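Local coordinates for type III secretion system effector protein ExoU (Pseudomonas fluorescens, PDB 4QMK) that probably acts as a patatin-like phospholipase A2 toxin delivered into host cells, localising to the plasma membrane through binding of phosphatidylinositol 4,5-bisphosphate, at residues A[389-394]-A[407-412]; A[125-130]-A[413-418]; A[523-528]-A[561-566]. All blocks are in the same frame, centred on the assembly; numbering follows the deposited sequence.

Contact 1: A[389-394]-A[407-412]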
ATOM      1  N   SER A 389      18.744 -37.676  24.732  1.00 65.11           N
ATOM      2  CA  SER A 389      19.138 -37.906  26.138  1.00 65.08           C
ATOM      3  C   SER A 389      18.631 -39.276  26.653  1.00 69.04           C
ATOM      4  O   SER A 389      17.982 -40.023  25.916  1.00 64.41           O
ATOM      5  CB  SER A 389      18.580 -36.778  27.037  1.00 60.81           C
ATOM      6  OG  SER A 389      17.148 -36.752  27.040  1.00 57.81           O
ATOM      7  N   ASP A 390      18.924 -39.580  27.923  1.00 75.84           N
ATOM      8  CA  ASP A 390      18.431 -40.798  28.598  1.00 84.92           C
ATOM      9  C   ASP A 390      16.910 -40.932  28.494  1.00 82.39           C
ATOM     10  O   ASP A 390      16.391 -42.017  28.302  1.00 90.09           O
ATOM     11  CB  ASP A 390      18.807 -40.775  30.090  1.00 94.31           C
ATOM     12  CG  ASP A 390      18.112 -39.625  30.868  1.00 99.59           C
ATOM     13  OD1 ASP A 390      17.968 -38.510  30.302  1.00 82.23           O
ATOM     14  OD2 ASP A 390      17.711 -39.848  32.044  1.00102.40           O
ATOM     15  N   LYS A 391      16.201 -39.815  28.613  1.00 85.70           N
ATOM     16  CA  LYS A 391      14.738 -39.827  28.546  1.00 89.83           C
ATOM     17  C   LYS A 391      14.173 -39.981  27.124  1.00 78.13           C
ATOM     18  O   LYS A 391      12.944 -39.949  26.936  1.00 67.70           O
ATOM     19  CB  LYS A 391      14.169 -38.580  29.241  1.00 95.10           C
ATOM     20  CG  LYS A 391      13.550 -38.837  30.616  1.00 98.15           C
ATOM     21  CD  LYS A 391      12.096 -39.311  30.502  1.00 99.37           C
ATOM     22  CE  LYS A 391      11.204 -38.203  29.937  1.00 94.55           C
ATOM     23  NZ  LYS A 391       9.733 -38.417  30.027  1.00 90.62           N
ATOM     24  N   GLY A 392      15.063 -40.150  26.140  1.00 70.73           N
ATOM     25  CA  GLY A 392      14.647 -40.360  24.758  1.00 65.08           C
ATOM     26  C   GLY A 392      15.483 -39.637  23.732  1.00 59.86           C
ATOM     27  O   GLY A 392      16.188 -38.675  24.041  1.00 64.42           O
ATOM     28  N   ASP A 393      15.407 -40.127  22.501  1.00 57.44           N
ATOM     29  CA  ASP A 393      16.106 -39.552  21.367  1.00 53.93           C
ATOM     30  C   ASP A 393      15.040 -39.040  20.412  1.00 51.25           C
ATOM     31  O   ASP A 393      14.460 -39.802  19.685  1.00 46.67           O
ATOM     32  CB  ASP A 393      17.004 -40.588  20.631  1.00 56.95           C
ATOM     33  CG  ASP A 393      17.704 -39.981  19.366  1.00 57.32           C
ATOM     34  OD1 ASP A 393      17.649 -38.744  19.239  1.00 58.10           O
ATOM     35  OD2 ASP A 393      18.266 -40.717  18.503  1.00 51.96           O
ATOM     36  N   PHE A 394      14.801 -37.739  20.380  1.00 54.35           N
ATOM     37  CA  PHE A 394      13.787 -37.235  19.486  1.00 55.00           C
ATOM     38  C   PHE A 394      14.332 -36.567  18.217  1.00 54.75           C
ATOM     39  O   PHE A 394      13.584 -35.824  17.559  1.00 49.55           O
ATOM     40  CB  PHE A 394      12.857 -36.318  20.232  1.00 59.87           C
ATOM     41  CG  PHE A 394      12.314 -36.919  21.486  1.00 61.94           C
ATOM     42  CD1 PHE A 394      11.299 -37.867  21.432  1.00 61.31           C
ATOM     43  CD2 PHE A 394      12.799 -36.509  22.731  1.00 63.60           C
ATOM     44  CE1 PHE A 394      10.797 -38.419  22.598  1.00 66.91           C
ATOM     45  CE2 PHE A 394      12.284 -37.041  23.912  1.00 66.06           C
ATOM     46  CZ  PHE A 394      11.281 -37.997  23.844  1.00 68.31           C
ATOM     47  N   THR A 407       4.140 -38.287  24.072  1.00 56.22           N
ATOM     48  CA  THR A 407       3.299 -38.209  25.245  1.00 56.45           C
ATOM     49  C   THR A 407       3.527 -36.852  25.906  1.00 56.87           C
ATOM     50  O   THR A 407       4.544 -36.211  25.632  1.00 54.38           O
ATOM     51  CB  THR A 407       3.680 -39.293  26.266  1.00 56.31           C
ATOM     52  OG1 THR A 407       4.993 -39.018  26.786  1.00 51.36           O
ATOM     53  CG2 THR A 407       3.669 -40.679  25.623  1.00 55.83           C
ATOM     54  N   PRO A 408       2.599 -36.417  26.805  1.00 56.68           N
ATOM     55  CA  PRO A 408       2.761 -35.138  27.541  1.00 54.02           C
ATOM     56  C   PRO A 408       4.034 -35.104  28.361  1.00 53.57           C
ATOM     57  O   PRO A 408       4.657 -34.034  28.553  1.00 50.98           O
ATOM     58  CB  PRO A 408       1.531 -35.106  28.461  1.00 55.04           C
ATOM     59  CG  PRO A 408       0.509 -35.937  27.752  1.00 55.03           C
ATOM     60  CD  PRO A 408       1.287 -37.037  27.084  1.00 55.70           C
ATOM     61  N   GLU A 409       4.416 -36.275  28.849  1.00 54.01           N
ATOM     62  CA  GLU A 409       5.600 -36.400  29.655  1.00 55.62           C
ATOM     63  C   GLU A 409       6.862 -36.182  28.805  1.00 50.33           C
ATOM     64  O   GLU A 409       7.831 -35.608  29.277  1.00 45.08           O
ATOM     65  CB  GLU A 409       5.653 -37.786  30.310  1.00 56.86           C
ATOM     66  CG  GLU A 409       6.472 -37.774  31.581  1.00 62.53           C
ATOM     67  CD  GLU A 409       6.848 -39.152  32.107  1.00 68.24           C
ATOM     68  OE1 GLU A 409       6.143 -40.161  31.841  1.00 63.97           O
ATOM     69  OE2 GLU A 409       7.861 -39.204  32.836  1.00 76.62           O
ATOM     70  N   GLN A 410       6.839 -36.679  27.570  1.00 49.71           N
ATOM     71  CA  GLN A 410       7.970 -36.547  26.648  1.00 48.34           C
ATOM     72  C   GLN A 410       8.187 -35.079  26.238  1.00 46.30           C
ATOM     73  O   GLN A 410       9.317 -34.614  26.191  1.00 42.96           O
ATOM     74  CB  GLN A 410       7.772 -37.415  25.424  1.00 47.49           C
ATOM     75  CG  GLN A 410       8.083 -38.860  25.717  1.00 52.94           C
ATOM     76  CD  GLN A 410       7.712 -39.820  24.582  1.00 56.39           C
ATOM     77  OE1 GLN A 410       6.614 -39.745  23.998  1.00 56.70           O
ATOM     78  NE2 GLN A 410       8.620 -40.735  24.281  1.00 54.82           N
ATOM     79  N   LYS A 411       7.087 -34.381  25.964  1.00 45.49           N
ATOM     80  CA  LYS A 411       7.104 -32.958  25.677  1.00 44.54           C
ATOM     81  C   LYS A 411       7.642 -32.161  26.880  1.00 44.86           C
ATOM     82  O   LYS A 411       8.446 -31.247  26.729  1.00 44.35           O
ATOM     83  CB  LYS A 411       5.692 -32.465  25.313  1.00 43.78           C
ATOM     84  CG  LYS A 411       5.111 -33.126  24.067  1.00 45.14           C
ATOM     85  CD  LYS A 411       3.789 -32.493  23.631  1.00 47.17           C
ATOM     86  CE  LYS A 411       3.137 -33.326  22.529  1.00 49.04           C
ATOM     87  NZ  LYS A 411       1.813 -32.754  22.148  1.00 52.04           N
ATOM     88  N   GLN A 412       7.154 -32.521  28.059  1.00 47.67           N
ATOM     89  CA  GLN A 412       7.527 -31.896  29.321  1.00 48.76           C
ATOM     90  C   GLN A 412       9.022 -32.098  29.539  1.00 44.40           C
ATOM     91  O   GLN A 412       9.705 -31.220  30.021  1.00 46.17           O
ATOM     92  CB  GLN A 412       6.682 -32.553  30.460  1.00 53.28           C
ATOM     93  CG  GLN A 412       6.322 -31.680  31.679  1.00 55.46           C
ATOM     94  CD  GLN A 412       5.067 -32.213  32.465  1.00 63.62           C
ATOM     95  OE1 GLN A 412       4.007 -32.537  31.864  1.00 60.48           O
ATOM     96  NE2 GLN A 412       5.177 -32.276  33.805  1.00 60.30           N
TER
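A capping box at the start of helix 408-431 meets the tight beta hairpin that ends the mixed sheet of the patatin-like fold: K391 and F394 of the hairpin lean on E409 and Q410 in the first helical turn. A type I turn from S389 to G392 joins strand 382-389 to the short edge strand 392-393, and its backbone bonds run both ways between S389 and G392. K391, in the turn, sends its chain toward the helix with bends at chi2 and chi3, which bring NZ up to E409. There NZ lies 3.5 Å from E409 OE2, a long salt bridge with a weak hydrogen bond, and donates a second weak bond to the backbone O of E409. With CG anti to the backbone N (chi1 -155°) and the rest extended, E409 reaches out past K391 NZ; the two chains cross at about a right angle. Each bond is long, and a single ammonium group thus spans a carboxylate and a helix carbonyl without gripping either tightly.

In the second half of the contact an aromatic edge meets an amide side chain. F394, a buried residue that also touches L414 farther along the helix, points the CE1-CZ edge of its ring at the Q410 side chain. Q410 CG packs 3.8 Å from F394 CZ, while the amide plane stands nearly perpendicular to the ring, with NE2 at the ring edge close to its plane and not over a face. What fixes the rotation of this amide is the box itself. Q410 N donates to T407 OG1 at 3.1 Å, and T407 N returns a nearly straight 2.9 Å bond to a lone pair of Q410 OE1, leaving NE2 turned to F394 CE1, 3.6 Å away.

Contact 2: A[125-130]-A[413-418]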
ATOM      1  N   LEU A 125      -0.370 -23.770  24.879  1.00 50.23           N
ATOM      2  CA  LEU A 125      -0.796 -23.749  23.507  1.00 51.20           C
ATOM      3  C   LEU A 125       0.052 -24.656  22.620  1.00 49.19           C
ATOM      4  O   LEU A 125      -0.470 -25.286  21.715  1.00 47.54           O
ATOM      5  CB  LEU A 125      -0.775 -22.301  23.012  1.00 56.99           C
ATOM      6  CG  LEU A 125      -1.250 -21.947  21.591  1.00 58.57           C
ATOM      7  CD1 LEU A 125      -1.500 -20.451  21.515  1.00 60.76           C
ATOM      8  CD2 LEU A 125      -0.238 -22.357  20.538  1.00 60.06           C
ATOM      9  N   SER A 126       1.349 -24.751  22.894  1.00 48.87           N
ATOM     10  CA  SER A 126       2.247 -25.569  22.084  1.00 49.93           C
ATOM     11  C   SER A 126       2.037 -27.056  22.269  1.00 51.59           C
ATOM     12  O   SER A 126       2.281 -27.855  21.357  1.00 48.96           O
ATOM     13  CB  SER A 126       3.715 -25.243  22.390  1.00 50.03           C
ATOM     14  OG  SER A 126       4.048 -23.964  21.913  1.00 55.69           O
ATOM     15  N   ASN A 127       1.634 -27.440  23.470  1.00 56.10           N
ATOM     16  CA  ASN A 127       1.378 -28.861  23.769  1.00 57.48           C
ATOM     17  C   ASN A 127       0.115 -29.369  23.110  1.00 58.40           C
ATOM     18  O   ASN A 127       0.038 -30.550  22.787  1.00 56.30           O
ATOM     19  CB  ASN A 127       1.321 -29.081  25.265  1.00 56.69           C
ATOM     20  CG  ASN A 127       2.656 -28.851  25.928  1.00 55.73           C
ATOM     21  OD1 ASN A 127       3.690 -29.220  25.388  1.00 53.42           O
ATOM     22  ND2 ASN A 127       2.638 -28.275  27.115  1.00 56.28           N
ATOM     23  N   ASN A 128      -0.835 -28.453  22.866  1.00 64.19           N
ATOM     24  CA  ASN A 128      -2.144 -28.781  22.276  1.00 67.23           C
ATOM     25  C   ASN A 128      -2.242 -28.569  20.779  1.00 64.33           C
ATOM     26  O   ASN A 128      -3.316 -28.717  20.210  1.00 68.32           O
ATOM     27  CB  ASN A 128      -3.222 -27.896  22.910  1.00 70.25           C
ATOM     28  CG  ASN A 128      -3.293 -28.039  24.415  1.00 77.80           C
ATOM     29  OD1 ASN A 128      -2.695 -28.943  24.999  1.00 80.80           O
ATOM     30  ND2 ASN A 128      -4.057 -27.157  25.053  1.00 82.15           N
ATOM     31  N   LEU A 129      -1.140 -28.242  20.130  1.00 62.67           N
ATOM     32  CA  LEU A 129      -1.220 -27.874  18.726  1.00 65.86           C
ATOM     33  C   LEU A 129      -1.552 -28.936  17.731  1.00 73.77           C
ATOM     34  O   LEU A 129      -2.402 -28.690  16.861  1.00 90.90           O
ATOM     35  CB  LEU A 129       0.024 -27.133  18.244  1.00 65.91           C
ATOM     36  CG  LEU A 129      -0.083 -25.610  18.219  1.00 68.59           C
ATOM     37  CD1 LEU A 129       1.102 -25.064  17.425  1.00 74.06           C
ATOM     38  CD2 LEU A 129      -1.386 -25.132  17.591  1.00 70.00           C
ATOM     39  N   ASP A 130      -0.893 -30.087  17.795  1.00 77.81           N
ATOM     40  CA  ASP A 130      -1.168 -31.137  16.812  1.00 90.68           C
ATOM     41  C   ASP A 130      -0.848 -30.545  15.425  1.00 88.46           C
ATOM     42  O   ASP A 130      -1.719 -30.385  14.559  1.00 84.18           O
ATOM     43  CB  ASP A 130      -2.641 -31.608  16.926  1.00 94.40           C
ATOM     44  CG  ASP A 130      -3.005 -32.690  15.913  1.00100.02           C
ATOM     45  OD1 ASP A 130      -2.095 -33.297  15.320  1.00107.42           O
ATOM     46  OD2 ASP A 130      -4.208 -32.928  15.704  1.00102.32           O
ATOM     47  N   HIS A 413       9.536 -33.251  29.155  1.00 45.26           N
ATOM     48  CA  HIS A 413      10.949 -33.533  29.343  1.00 50.94           C
ATOM     49  C   HIS A 413      11.869 -32.724  28.366  1.00 47.34           C
ATOM     50  O   HIS A 413      12.902 -32.158  28.771  1.00 41.48           O
ATOM     51  CB  HIS A 413      11.259 -35.020  29.181  1.00 58.63           C
ATOM     52  CG  HIS A 413      12.727 -35.314  29.342  1.00 77.16           C
ATOM     53  ND1 HIS A 413      13.342 -35.363  30.580  1.00 84.73           N
ATOM     54  CD2 HIS A 413      13.724 -35.433  28.423  1.00 85.33           C
ATOM     55  CE1 HIS A 413      14.643 -35.548  30.420  1.00 86.37           C
ATOM     56  NE2 HIS A 413      14.902 -35.595  29.122  1.00 88.02           N
ATOM     57  N   LEU A 414      11.483 -32.704  27.094  1.00 42.84           N
ATOM     58  CA  LEU A 414      12.247 -32.039  26.078  1.00 43.22           C
ATOM     59  C   LEU A 414      12.266 -30.550  26.390  1.00 40.90           C
ATOM     60  O   LEU A 414      13.320 -29.895  26.345  1.00 35.92           O
ATOM     61  CB  LEU A 414      11.644 -32.305  24.716  1.00 45.02           C
ATOM     62  CG  LEU A 414      12.642 -32.109  23.599  1.00 47.83           C
ATOM     63  CD1 LEU A 414      13.653 -33.240  23.622  1.00 50.61           C
ATOM     64  CD2 LEU A 414      11.935 -32.036  22.254  1.00 51.80           C
ATOM     65  N   GLN A 415      11.108 -30.051  26.791  1.00 39.87           N
ATOM     66  CA  GLN A 415      10.986 -28.660  27.180  1.00 39.97           C
ATOM     67  C   GLN A 415      11.891 -28.332  28.356  1.00 40.87           C
ATOM     68  O   GLN A 415      12.515 -27.280  28.400  1.00 37.11           O
ATOM     69  CB  GLN A 415       9.539 -28.330  27.489  1.00 40.58           C
ATOM     70  CG  GLN A 415       8.678 -28.365  26.226  1.00 41.26           C
ATOM     71  CD  GLN A 415       7.214 -28.291  26.504  1.00 41.65           C
ATOM     72  OE1 GLN A 415       6.799 -28.195  27.652  1.00 44.11           O
ATOM     73  NE2 GLN A 415       6.412 -28.297  25.443  1.00 42.43           N
ATOM     74  N   ALA A 416      11.988 -29.244  29.306  1.00 45.88           N
ATOM     75  CA  ALA A 416      12.886 -29.013  30.453  1.00 46.43           C
ATOM     76  C   ALA A 416      14.388 -29.099  30.044  1.00 41.46           C
ATOM     77  O   ALA A 416      15.198 -28.497  30.672  1.00 39.24           O
ATOM     78  CB  ALA A 416      12.556 -29.982  31.593  1.00 44.01           C
ATOM     79  N   GLN A 417      14.726 -29.863  29.008  1.00 41.64           N
ATOM     80  CA  GLN A 417      16.094 -29.931  28.509  1.00 43.54           C
ATOM     81  C   GLN A 417      16.488 -28.599  27.854  1.00 38.90           C
ATOM     82  O   GLN A 417      17.601 -28.093  28.028  1.00 36.57           O
ATOM     83  CB  GLN A 417      16.203 -31.006  27.461  1.00 47.29           C
ATOM     84  CG  GLN A 417      16.071 -32.395  28.011  1.00 55.31           C
ATOM     85  CD  GLN A 417      17.409 -32.966  28.374  1.00 61.76           C
ATOM     86  OE1 GLN A 417      17.757 -33.083  29.556  1.00 64.62           O
ATOM     87  NE2 GLN A 417      18.197 -33.298  27.348  1.00 65.42           N
ATOM     88  N   ALA A 418      15.562 -28.069  27.075  1.00 35.81           N
ATOM     89  CA  ALA A 418      15.740 -26.804  26.440  1.00 34.80           C
ATOM     90  C   ALA A 418      15.920 -25.697  27.483  1.00 36.38           C
ATOM     91  O   ALA A 418      16.821 -24.835  27.368  1.00 31.31           O
ATOM     92  CB  ALA A 418      14.543 -26.501  25.568  1.00 34.08           C
TER
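N127 and Q415 both place CG anti to their own carbonyl carbon, beside the backbone N (chi1 -67° and -68°), and from there the two chains reach for each other from opposite directions. Q415 is extended beyond CG and supplies most of the span; N127 is one methylene shorter and brings only its amide. The CA atoms of N127 and Q415 stay 10.2 Å apart, and the side chains alone close the gap. Where they meet, Q415 NE2 donates to N127 OD1 at 2.9 Å. The N-H points at the oxygen at 143°, a moderately bent bond. The two amides are nearly coplanar, yet the donor sits somewhat tilted from the carbonyl plane of N127, and the acceptor is tilted likewise from the amide of Q415. This is the one contact between the two segments, which bury only 79 Å² against each other.

Q415 is buried, and its NH2 group has a second acceptor in the backbone O of I79, so the amide nitrogen is held by two carbonyl oxygens and its rotation should be well defined. N127 is gripped twice as well: its OD1 takes Q415, and its main-chain O, at the end of helix 119-127, takes NZ of K411.

The pair therefore ties the last turn of helix 119-127 to helix 408-431 across the segment leading from strand 68-72 into helix 81-90, a connection that in patatin-like enzymes carries the glycine-rich loop associated with the oxyanion hole. P82 of helix 81-90 touches both Q415 and S126, while L414 and A418, elsewhere on helix 408-431, pack on strand 382-389.

Contact 3: A[523-528]-A[561-566]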
ATOM      1  N   LEU A 523      29.270  14.366  15.598  1.00 25.51           N
ATOM      2  CA  LEU A 523      27.992  15.045  15.650  1.00 25.77           C
ATOM      3  C   LEU A 523      27.221  14.717  14.419  1.00 25.86           C
ATOM      4  O   LEU A 523      25.991  14.623  14.461  1.00 25.36           O
ATOM      5  CB  LEU A 523      28.189  16.559  15.724  1.00 26.93           C
ATOM      6  CG  LEU A 523      28.835  16.997  17.034  1.00 27.32           C
ATOM      7  CD1 LEU A 523      29.520  18.297  16.819  1.00 26.85           C
ATOM      8  CD2 LEU A 523      27.785  17.066  18.142  1.00 26.46           C
ATOM      9  N   GLY A 524      27.931  14.607  13.299  1.00 25.42           N
ATOM     10  CA  GLY A 524      27.278  14.255  12.048  1.00 25.93           C
ATOM     11  C   GLY A 524      26.606  12.872  12.102  1.00 25.57           C
ATOM     12  O   GLY A 524      25.538  12.667  11.526  1.00 23.05           O
ATOM     13  N   LYS A 525      27.230  11.934  12.810  1.00 27.61           N
ATOM     14  CA  LYS A 525      26.615  10.629  13.031  1.00 29.51           C
ATOM     15  C   LYS A 525      25.382  10.804  13.850  1.00 27.46           C
ATOM     16  O   LYS A 525      24.403  10.128  13.619  1.00 29.78           O
ATOM     17  CB  LYS A 525      27.487   9.650  13.825  1.00 30.81           C
ATOM     18  CG  LYS A 525      28.921   9.398  13.403  1.00 33.51           C
ATOM     19  CD  LYS A 525      29.024   8.734  12.100  1.00 38.37           C
ATOM     20  CE  LYS A 525      30.484   8.601  11.696  1.00 42.45           C
ATOM     21  NZ  LYS A 525      31.176   7.640  12.568  1.00 42.00           N
ATOM     22  N   ARG A 526      25.431  11.656  14.874  1.00 29.95           N
ATOM     23  CA  ARG A 526      24.233  11.796  15.797  1.00 28.71           C
ATOM     24  C   ARG A 526      23.055  12.336  15.068  1.00 26.05           C
ATOM     25  O   ARG A 526      21.919  11.964  15.351  1.00 25.97           O
ATOM     26  CB  ARG A 526      24.522  12.661  16.996  1.00 28.87           C
ATOM     27  CG  ARG A 526      25.635  12.154  17.916  1.00 30.99           C
ATOM     28  CD  ARG A 526      25.477  10.752  18.487  1.00 32.44           C
ATOM     29  NE  ARG A 526      25.443   9.577  17.573  1.00 36.73           N
ATOM     30  CZ  ARG A 526      26.492   8.922  17.068  1.00 38.87           C
ATOM     31  NH1 ARG A 526      26.280   7.820  16.336  1.00 40.97           N
ATOM     32  NH2 ARG A 526      27.744   9.352  17.260  1.00 41.53           N
ATOM     33  N   LEU A 527      23.334  13.160  14.065  1.00 24.00           N
ATOM     34  CA  LEU A 527      22.276  13.644  13.195  1.00 24.01           C
ATOM     35  C   LEU A 527      21.649  12.533  12.378  1.00 24.11           C
ATOM     36  O   LEU A 527      20.581  12.789  11.796  1.00 23.50           O
ATOM     37  CB  LEU A 527      22.773  14.756  12.254  1.00 25.47           C
ATOM     38  CG  LEU A 527      22.650  16.143  12.808  1.00 28.02           C
ATOM     39  CD1 LEU A 527      23.426  16.271  14.083  1.00 31.69           C
ATOM     40  CD2 LEU A 527      23.186  17.151  11.837  1.00 29.90           C
ATOM     41  N   ASN A 528      22.321  11.367  12.248  1.00 23.89           N
ATOM     42  CA  ASN A 528      21.763  10.215  11.502  1.00 28.01           C
ATOM     43  C   ASN A 528      21.054   9.199  12.432  1.00 28.80           C
ATOM     44  O   ASN A 528      20.774   8.080  12.024  1.00 28.35           O
ATOM     45  CB  ASN A 528      22.799   9.465  10.649  1.00 28.28           C
ATOM     46  CG  ASN A 528      23.197  10.212   9.379  1.00 30.85           C
ATOM     47  OD1 ASN A 528      22.684   9.931   8.298  1.00 36.45           O
ATOM     48  ND2 ASN A 528      24.147  11.111   9.487  1.00 29.00           N
ATOM     49  N   VAL A 561      25.455  14.573   6.016  1.00 32.06           N
ATOM     50  CA  VAL A 561      24.912  14.257   4.695  1.00 32.37           C
ATOM     51  C   VAL A 561      25.760  13.198   4.014  1.00 34.57           C
ATOM     52  O   VAL A 561      25.220  12.292   3.391  1.00 34.82           O
ATOM     53  CB  VAL A 561      24.835  15.517   3.808  1.00 33.50           C
ATOM     54  CG1 VAL A 561      24.665  15.206   2.326  1.00 34.99           C
ATOM     55  CG2 VAL A 561      23.696  16.390   4.288  1.00 34.57           C
ATOM     56  N   ALA A 562      27.086  13.348   4.090  1.00 34.88           N
ATOM     57  CA  ALA A 562      28.010  12.347   3.569  1.00 34.80           C
ATOM     58  C   ALA A 562      27.836  11.001   4.347  1.00 33.14           C
ATOM     59  O   ALA A 562      27.889   9.929   3.771  1.00 33.13           O
ATOM     60  CB  ALA A 562      29.439  12.845   3.667  1.00 34.51           C
ATOM     61  N   GLU A 563      27.607  11.081   5.646  1.00 31.77           N
ATOM     62  CA  GLU A 563      27.352   9.879   6.444  1.00 33.00           C
ATOM     63  C   GLU A 563      26.021   9.206   6.032  1.00 32.47           C
ATOM     64  O   GLU A 563      25.929   7.989   5.989  1.00 31.36           O
ATOM     65  CB  GLU A 563      27.319  10.232   7.898  1.00 31.49           C
ATOM     66  CG  GLU A 563      27.045   9.089   8.844  1.00 35.42           C
ATOM     67  CD  GLU A 563      28.029   7.950   8.808  1.00 37.26           C
ATOM     68  OE1 GLU A 563      27.593   6.834   9.178  1.00 43.72           O
ATOM     69  OE2 GLU A 563      29.193   8.149   8.431  1.00 38.94           O
ATOM     70  N   MET A 564      25.030  10.017   5.685  1.00 31.29           N
ATOM     71  CA  MET A 564      23.762   9.505   5.274  1.00 34.20           C
ATOM     72  C   MET A 564      23.890   8.709   3.997  1.00 38.09           C
ATOM     73  O   MET A 564      23.309   7.626   3.876  1.00 40.25           O
ATOM     74  CB  MET A 564      22.747  10.616   5.036  1.00 35.63           C
ATOM     75  CG  MET A 564      21.334  10.109   4.787  1.00 38.57           C
ATOM     76  SD  MET A 564      20.202  11.373   4.159  1.00 40.93           S
ATOM     77  CE  MET A 564      21.119  11.806   2.680  1.00 46.60           C
ATOM     78  N   GLN A 565      24.627   9.271   3.037  1.00 39.48           N
ATOM     79  CA  GLN A 565      24.824   8.668   1.745  1.00 38.40           C
ATOM     80  C   GLN A 565      25.655   7.388   1.897  1.00 36.88           C
ATOM     81  O   GLN A 565      25.369   6.361   1.283  1.00 35.76           O
ATOM     82  CB  GLN A 565      25.395   9.715   0.783  1.00 43.45           C
ATOM     83  CG  GLN A 565      24.321  10.752   0.408  1.00 49.82           C
ATOM     84  CD  GLN A 565      24.812  12.066  -0.251  1.00 60.11           C
ATOM     85  OE1 GLN A 565      26.005  12.409  -0.233  1.00 62.98           O
ATOM     86  NE2 GLN A 565      23.848  12.843  -0.787  1.00 63.46           N
ATOM     87  N   LYS A 566      26.616   7.408   2.805  1.00 36.84           N
ATOM     88  CA  LYS A 566      27.398   6.219   3.113  1.00 36.74           C
ATOM     89  C   LYS A 566      26.490   5.077   3.619  1.00 32.50           C
ATOM     90  O   LYS A 566      26.618   3.953   3.180  1.00 28.31           O
ATOM     91  CB  LYS A 566      28.487   6.569   4.126  1.00 41.82           C
ATOM     92  CG  LYS A 566      29.382   5.434   4.613  1.00 46.29           C
ATOM     93  CD  LYS A 566      30.550   6.010   5.398  1.00 56.65           C
ATOM     94  CE  LYS A 566      31.414   4.938   6.049  1.00 63.53           C
ATOM     95  NZ  LYS A 566      30.642   4.174   7.062  1.00 70.46           N
TER
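N528 ND2 is gripped by two main-chain oxygens, the O of G524 at 2.9 Å and the O of A560, while the same amide wedges against E563 and M564 of helix 555-585. The bond to G524 turns back onto helix 517-526, bent at 146°: the acceptor lies close to the amide plane of N528, whereas the donor is tilted from the plane of the G524 carbonyl. A560 belongs to the facing helix, so this one NH2 group bridges the two helices and its rotation is set. The orientation follows from chi1 of -75°, with CG anti to the carbonyl carbon, and a chi2 that turns the amide roughly crosswise, OD1 leading into helix 555-585. N528 OD1 comes within 3.2 Å of M564 CA and 3.3 Å of M564 CB, a snug fit of the oxygen against backbone and side-chain carbons. M564 itself heads away, toward L539 and T543 of helix 533-544.

E563, the residue before M564, lies over N528, its CG 3.6 Å from N528 ND2, with carboxylate and amide planes almost perpendicular. Its chain bends at chi2 and carries the carboxylate alongside the aliphatic part of K525, where K525 CD meets E563 CD at 3.5 Å and K525 CE meets OE2 at the same distance. The charged ends do not pair: K525 NZ stays 4.6 Å from E563 OE2. The carboxylate finds its salt-bridge partner in R567, one turn on, through OE1 and the NE of R567.

The chemistry is thus divided. Directional bonding between these helices comes from a buried NH2 group held by two carbonyl oxygens, while K525 adds methylene packing and probably a modest long-range attraction for a carboxylate already committed within its own helix.

Contacts 1 and 2 are neighbours, their centres about 10 Å apart, and both use helix 408-431 on successive turns. Contact 1 is nested inside the long chain loop that contact 2 closes, and they join where S389 OG meets H413 NE2, a probable hydrogen bond, and F394 packs on L414. Together they fasten this helix to the edge hairpin of the mixed sheet and to helix 119-127 of the patatin-like part. Contact 3 follows later in the chain, on the opposite side of its centre, about 54 Å and 47 Å from contacts 1 and 2 (centres). It joins helices of the largely helical C-terminal region, which probably includes the membrane-localising part.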